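PDB 1SQ1: chorismate synthase from Campylobacter jejuni, which probably converts 5-enolpyruvylshikimate-3-phosphate to chorismate by anti-1,4-elimination of phosphate, with reduced FMN as cofactor, in the last step of the shikimate pathway. Local coordinates for residues 32-46 with 128-141. Sequence-based numbering, arbitrary orientation.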
loop_
_atom_site.group_PDB
_atom_site.type_symbol
_atom_site.label_atom_id
_atom_site.label_comp_id
_atom_site.label_asym_id
_atom_site.label_seq_id
_atom_site.Cartn_x
_atom_site.Cartn_y
_atom_site.Cartn_z
ATOM N N VAL A 32 -23.584 -1.027 10.768
ATOM C CA VAL A 32 -23.525 0.397 11.087
ATOM C C VAL A 32 -24.793 1.042 10.542
ATOM O O VAL A 32 -25.134 0.897 9.357
ATOM C CB VAL A 32 -22.268 1.111 10.493
ATOM C CG1 VAL A 32 -22.376 2.616 10.721
ATOM C CG2 VAL A 32 -20.995 0.611 11.186
ATOM N N LYS A 33 -25.502 1.729 11.431
ATOM C CA LYS A 33 -26.746 2.385 11.076
ATOM C C LYS A 33 -26.440 3.359 9.940
ATOM O O LYS A 33 -25.767 4.368 10.131
ATOM C CB LYS A 33 -27.309 3.109 12.309
ATOM C CG LYS A 33 -28.749 3.594 12.166
ATOM C CD LYS A 33 -28.804 4.958 11.483
ATOM C CE LYS A 33 -30.150 5.217 10.773
ATOM N NZ LYS A 33 -30.234 6.625 10.214
ATOM N N PHE A 34 -26.915 3.042 8.743
ATOM C CA PHE A 34 -26.661 3.902 7.603
ATOM C C PHE A 34 -27.733 4.982 7.453
ATOM O O PHE A 34 -28.833 4.725 6.964
ATOM C CB PHE A 34 -26.557 3.057 6.330
ATOM C CG PHE A 34 -26.015 3.807 5.148
ATOM C CD1 PHE A 34 -26.871 4.460 4.267
ATOM C CD2 PHE A 34 -24.640 3.870 4.920
ATOM C CE1 PHE A 34 -26.372 5.161 3.174
ATOM C CE2 PHE A 34 -24.127 4.569 3.830
ATOM C CZ PHE A 34 -24.997 5.215 2.952
ATOM N N ASP A 35 -27.397 6.192 7.886
ATOM C CA ASP A 35 -28.306 7.328 7.810
ATOM C C ASP A 35 -28.183 7.994 6.449
ATOM O O ASP A 35 -27.484 9.002 6.310
ATOM C CB ASP A 35 -27.967 8.338 8.909
ATOM C CG ASP A 35 -28.890 9.540 8.906
ATOM O OD1 ASP A 35 -28.659 10.461 9.720
ATOM O OD2 ASP A 35 -29.843 9.564 8.098
ATOM N N GLU A 36 -28.873 7.439 5.453
ATOM C CA GLU A 36 -28.815 7.979 4.100
ATOM C C GLU A 36 -29.335 9.399 4.010
ATOM O O GLU A 36 -29.251 10.027 2.961
ATOM C CB GLU A 36 -29.587 7.090 3.127
ATOM C CG GLU A 36 -29.163 7.308 1.679
ATOM C CD GLU A 36 -29.692 6.239 0.732
ATOM O OE1 GLU A 36 -29.585 5.031 1.062
ATOM O OE2 GLU A 36 -30.194 6.604 -0.357
ATOM N N GLU A 37 -29.872 9.904 5.112
ATOM C CA GLU A 37 -30.390 11.262 5.142
ATOM C C GLU A 37 -29.220 12.183 5.421
ATOM O O GLU A 37 -28.969 13.129 4.677
ATOM C CB GLU A 37 -31.449 11.405 6.237
ATOM C CG GLU A 37 -32.173 12.742 6.209
ATOM C CD GLU A 37 -33.357 12.808 7.160
ATOM O OE1 GLU A 37 -33.149 12.659 8.388
ATOM O OE2 GLU A 37 -34.495 13.016 6.672
ATOM N N PHE A 38 -28.508 11.889 6.504
ATOM C CA PHE A 38 -27.337 12.661 6.901
ATOM C C PHE A 38 -26.385 12.764 5.719
ATOM O O PHE A 38 -25.640 13.735 5.591
ATOM C CB PHE A 38 -26.637 11.970 8.064
ATOM C CG PHE A 38 -25.295 12.543 8.393
ATOM C CD1 PHE A 38 -24.144 12.031 7.810
ATOM C CD2 PHE A 38 -25.184 13.608 9.283
ATOM C CE1 PHE A 38 -22.903 12.571 8.112
ATOM C CE2 PHE A 38 -23.947 14.157 9.595
ATOM C CZ PHE A 38 -22.804 13.642 9.010
ATOM N N LEU A 39 -26.406 11.747 4.862
ATOM C CA LEU A 39 -25.562 11.736 3.681
ATOM C C LEU A 39 -26.102 12.760 2.702
ATOM O O LEU A 39 -25.400 13.685 2.298
ATOM C CB LEU A 39 -25.579 10.361 3.018
ATOM C CG LEU A 39 -25.130 10.337 1.557
ATOM C CD1 LEU A 39 -23.627 10.552 1.468
ATOM C CD2 LEU A 39 -25.516 9.012 0.935
ATOM N N GLN A 40 -27.364 12.592 2.333
ATOM C CA GLN A 40 -27.992 13.491 1.385
ATOM C C GLN A 40 -27.943 14.943 1.842
ATOM O O GLN A 40 -27.814 15.844 1.020
ATOM C CB GLN A 40 -29.435 13.069 1.139
ATOM C CG GLN A 40 -30.078 13.801 -0.016
ATOM C CD GLN A 40 -29.334 13.586 -1.322
ATOM O OE1 GLN A 40 -29.229 12.457 -1.808
ATOM N NE2 GLN A 40 -28.809 14.669 -1.894
ATOM N N ASN A 41 -28.043 15.174 3.146
ATOM C CA ASN A 41 -27.998 16.541 3.656
ATOM C C ASN A 41 -26.621 17.156 3.524
ATOM O O ASN A 41 -26.486 18.313 3.137
ATOM C CB ASN A 41 -28.420 16.602 5.122
ATOM C CG ASN A 41 -29.900 16.410 5.303
ATOM O OD1 ASN A 41 -30.702 16.937 4.529
ATOM N ND2 ASN A 41 -30.280 15.667 6.336
ATOM N N GLU A 42 -25.598 16.383 3.856
ATOM C CA GLU A 42 -24.243 16.887 3.782
ATOM C C GLU A 42 -23.942 17.303 2.356
ATOM O O GLU A 42 -23.331 18.346 2.123
ATOM C CB GLU A 42 -23.250 15.823 4.239
ATOM C CG GLU A 42 -22.002 16.407 4.863
ATOM C CD GLU A 42 -22.278 17.075 6.204
ATOM O OE1 GLU A 42 -21.351 17.687 6.772
ATOM O OE2 GLU A 42 -23.419 16.984 6.702
ATOM N N LEU A 43 -24.378 16.497 1.395
ATOM C CA LEU A 43 -24.130 16.828 -0.002
ATOM C C LEU A 43 -24.769 18.171 -0.370
ATOM O O LEU A 43 -24.268 18.882 -1.246
ATOM C CB LEU A 43 -24.653 15.717 -0.928
ATOM C CG LEU A 43 -23.758 14.491 -1.113
ATOM C CD1 LEU A 43 -24.440 13.488 -2.017
ATOM C CD2 LEU A 43 -22.429 14.914 -1.716
ATOM N N ASP A 44 -25.857 18.524 0.315
ATOM C CA ASP A 44 -26.551 19.782 0.045
ATOM C C ASP A 44 -25.841 20.996 0.641
ATOM O O ASP A 44 -26.140 22.140 0.283
ATOM C CB ASP A 44 -28.000 19.725 0.553
ATOM C CG ASP A 44 -28.854 18.726 -0.220
ATOM O OD1 ASP A 44 -28.629 18.546 -1.438
ATOM O OD2 ASP A 44 -29.768 18.131 0.383
ATOM N N LYS A 45 -24.899 20.748 1.547
ATOM C CA LYS A 45 -24.148 21.835 2.164
ATOM C C LYS A 45 -23.154 22.420 1.167
ATOM O O LYS A 45 -23.045 23.642 1.046
ATOM C CB LYS A 45 -23.411 21.352 3.419
ATOM C CG LYS A 45 -24.223 21.471 4.700
ATOM C CD LYS A 45 -23.322 21.410 5.924
ATOM C CE LYS A 45 -24.085 21.751 7.194
ATOM N NZ LYS A 45 -23.204 21.751 8.398
ATOM N N ARG A 46 -22.433 21.559 0.450
ATOM C CA ARG A 46 -21.475 22.053 -0.535
ATOM C C ARG A 46 -22.237 22.755 -1.669
ATOM O O ARG A 46 -23.290 22.280 -2.105
ATOM C CB ARG A 46 -20.632 20.907 -1.101
ATOM C CG ARG A 46 -21.399 19.934 -1.966
ATOM C CD ARG A 46 -20.455 19.042 -2.747
ATOM N NE ARG A 46 -19.642 19.781 -3.712
ATOM C CZ ARG A 46 -20.108 20.324 -4.835
ATOM N NH1 ARG A 46 -21.394 20.221 -5.147
ATOM N NH2 ARG A 46 -19.280 20.954 -5.659
ATOM N N SER A 128 -14.930 17.055 -5.459
ATOM C CA SER A 128 -15.542 17.684 -4.301
ATOM C C SER A 128 -16.809 16.959 -3.841
ATOM O O SER A 128 -16.962 16.663 -2.653
ATOM C CB SER A 128 -15.864 19.139 -4.642
ATOM O OG SER A 128 -16.448 19.810 -3.543
ATOM N N VAL A 129 -17.710 16.673 -4.785
ATOM C CA VAL A 129 -18.969 15.979 -4.492
ATOM C C VAL A 129 -18.708 14.596 -3.897
ATOM O O VAL A 129 -19.347 14.190 -2.920
ATOM C CB VAL A 129 -19.817 15.798 -5.763
ATOM C CG1 VAL A 129 -21.090 15.022 -5.436
ATOM C CG2 VAL A 129 -20.151 17.150 -6.355
ATOM N N ALA A 130 -17.773 13.874 -4.505
ATOM C CA ALA A 130 -17.412 12.547 -4.042
ATOM C C ALA A 130 -16.797 12.616 -2.639
ATOM O O ALA A 130 -17.263 11.941 -1.726
ATOM C CB ALA A 130 -16.440 11.904 -5.027
ATOM N N ARG A 131 -15.768 13.442 -2.463
ATOM C CA ARG A 131 -15.105 13.567 -1.172
ATOM C C ARG A 131 -16.129 13.757 -0.066
ATOM O O ARG A 131 -15.984 13.209 1.024
ATOM C CB ARG A 131 -14.135 14.746 -1.194
ATOM C CG ARG A 131 -13.380 14.892 -2.517
ATOM C CD ARG A 131 -12.475 16.119 -2.550
ATOM N NE ARG A 131 -11.279 15.966 -1.731
ATOM C CZ ARG A 131 -10.043 15.908 -2.212
ATOM N NH1 ARG A 131 -9.014 15.766 -1.384
ATOM N NH2 ARG A 131 -9.831 15.998 -3.517
ATOM N N VAL A 132 -17.168 14.541 -0.346
ATOM C CA VAL A 132 -18.232 14.786 0.633
ATOM C C VAL A 132 -19.048 13.504 0.894
ATOM O O VAL A 132 -19.211 13.094 2.047
ATOM C CB VAL A 132 -19.175 15.917 0.155
ATOM C CG1 VAL A 132 -20.277 16.166 1.183
ATOM C CG2 VAL A 132 -18.375 17.180 -0.063
ATOM N N ALA A 133 -19.556 12.867 -0.158
ATOM C CA ALA A 133 -20.314 11.636 0.030
ATOM C C ALA A 133 -19.521 10.688 0.926
ATOM O O ALA A 133 -19.995 10.273 1.986
ATOM C CB ALA A 133 -20.586 10.971 -1.307
ATOM N N GLY A 134 -18.306 10.358 0.489
ATOM C CA GLY A 134 -17.443 9.460 1.239
ATOM C C GLY A 134 -17.258 9.856 2.693
ATOM O O GLY A 134 -17.371 9.014 3.583
ATOM N N GLY A 135 -16.961 11.127 2.944
ATOM C CA GLY A 135 -16.798 11.585 4.315
ATOM C C GLY A 135 -18.065 11.358 5.136
ATOM O O GLY A 135 -17.997 10.980 6.315
ATOM N N ALA A 136 -19.222 11.593 4.513
ATOM C CA ALA A 136 -20.524 11.403 5.158
ATOM C C ALA A 136 -20.586 10.003 5.739
ATOM O O ALA A 136 -20.820 9.808 6.933
ATOM C CB ALA A 136 -21.639 11.582 4.134
ATOM N N VAL A 137 -20.386 9.030 4.855
ATOM C CA VAL A 137 -20.387 7.633 5.225
ATOM C C VAL A 137 -19.440 7.393 6.381
ATOM O O VAL A 137 -19.780 6.681 7.312
ATOM C CB VAL A 137 -19.940 6.752 4.058
ATOM C CG1 VAL A 137 -19.748 5.327 4.527
ATOM C CG2 VAL A 137 -20.971 6.816 2.948
ATOM N N ALA A 138 -18.254 7.984 6.340
ATOM C CA ALA A 138 -17.318 7.750 7.421
ATOM C C ALA A 138 -17.795 8.356 8.726
ATOM O O ALA A 138 -17.474 7.846 9.793
ATOM C CB ALA A 138 -15.941 8.285 7.059
ATOM N N ALA A 139 -18.562 9.441 8.656
ATOM C CA ALA A 139 -19.055 10.068 9.885
ATOM C C ALA A 139 -20.016 9.115 10.589
ATOM O O ALA A 139 -20.139 9.143 11.812
ATOM C CB ALA A 139 -19.748 11.381 9.580
HETATM N N MSE A 140 -20.690 8.266 9.816
HETATM C CA MSE A 140 -21.604 7.305 10.392
HETATM C C MSE A 140 -20.858 6.394 11.358
HETATM O O MSE A 140 -21.361 6.086 12.429
HETATM C CB MSE A 140 -22.295 6.510 9.284
HETATM C CG MSE A 140 -23.324 7.329 8.512
HETATM SE SE MSE A 140 -23.899 6.512 6.851
HETATM C CE MSE A 140 -23.927 8.086 5.715
ATOM N N LEU A 141 -19.652 5.973 11.001
ATOM C CA LEU A 141 -18.870 5.119 11.899
ATOM C C LEU A 141 -18.341 5.940 13.071
ATOM O O LEU A 141 -18.159 5.418 14.161
ATOM C CB LEU A 141 -17.703 4.463 11.144
ATOM C CG LEU A 141 -16.699 3.532 11.847
ATOM C CD1 LEU A 141 -15.549 4.316 12.413
ATOM C CD2 LEU A 141 -17.399 2.741 12.933
#
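L39 and A136 show how helix 36-45 settles on helix 128-141: where a small residue faces the partner, the two axes can come within 9.0 Å, and they run in broadly opposite directions, at 144°. The leucine reaches in with CD1, which lies 3.5 Å from A136 CB. One turn on, L43 takes over with CD2, its CG lying on the backbone N side, and packs 3.8 Å from V132 CG1, also touching V129 and A133. At the flank the F38 ring presents its edge to the carbonyl oxygen of A136.

A Met-aromatic contact closes one end. Selenomethionine M140 lays its selenium over one face of the F34 ring, 3.8 Å from the ring centroid; the chain bends at chi3 (-139°), carrying CE over the same face and on to L39 CB, 3.9 Å away. V32 CG1 flanks the M140 backbone, and both V32 and L141 pack on L352 of a second subunit.

The one hydrogen bond between the two segments lies at the other end. R46 NE donates it, nearly straight, to S128 OG (3.2 Å, 165°), which meets the guanidinium edge in its plane, while V129 CG2 sits over the centre of one face. Separately, the acid of E42 turns away from V132 to a salt bridge with R337 of helix 325-346.

Strands 21-26 and 62-64 add to the hydrophobic surroundings. Apolar contacts thus join the helices along most of their length, whereas S128 and V129 help to set the plane of the R46 guanidinium. With R327 close by, this predicted NADP(+)-binding arginine probably suits an anionic ligand.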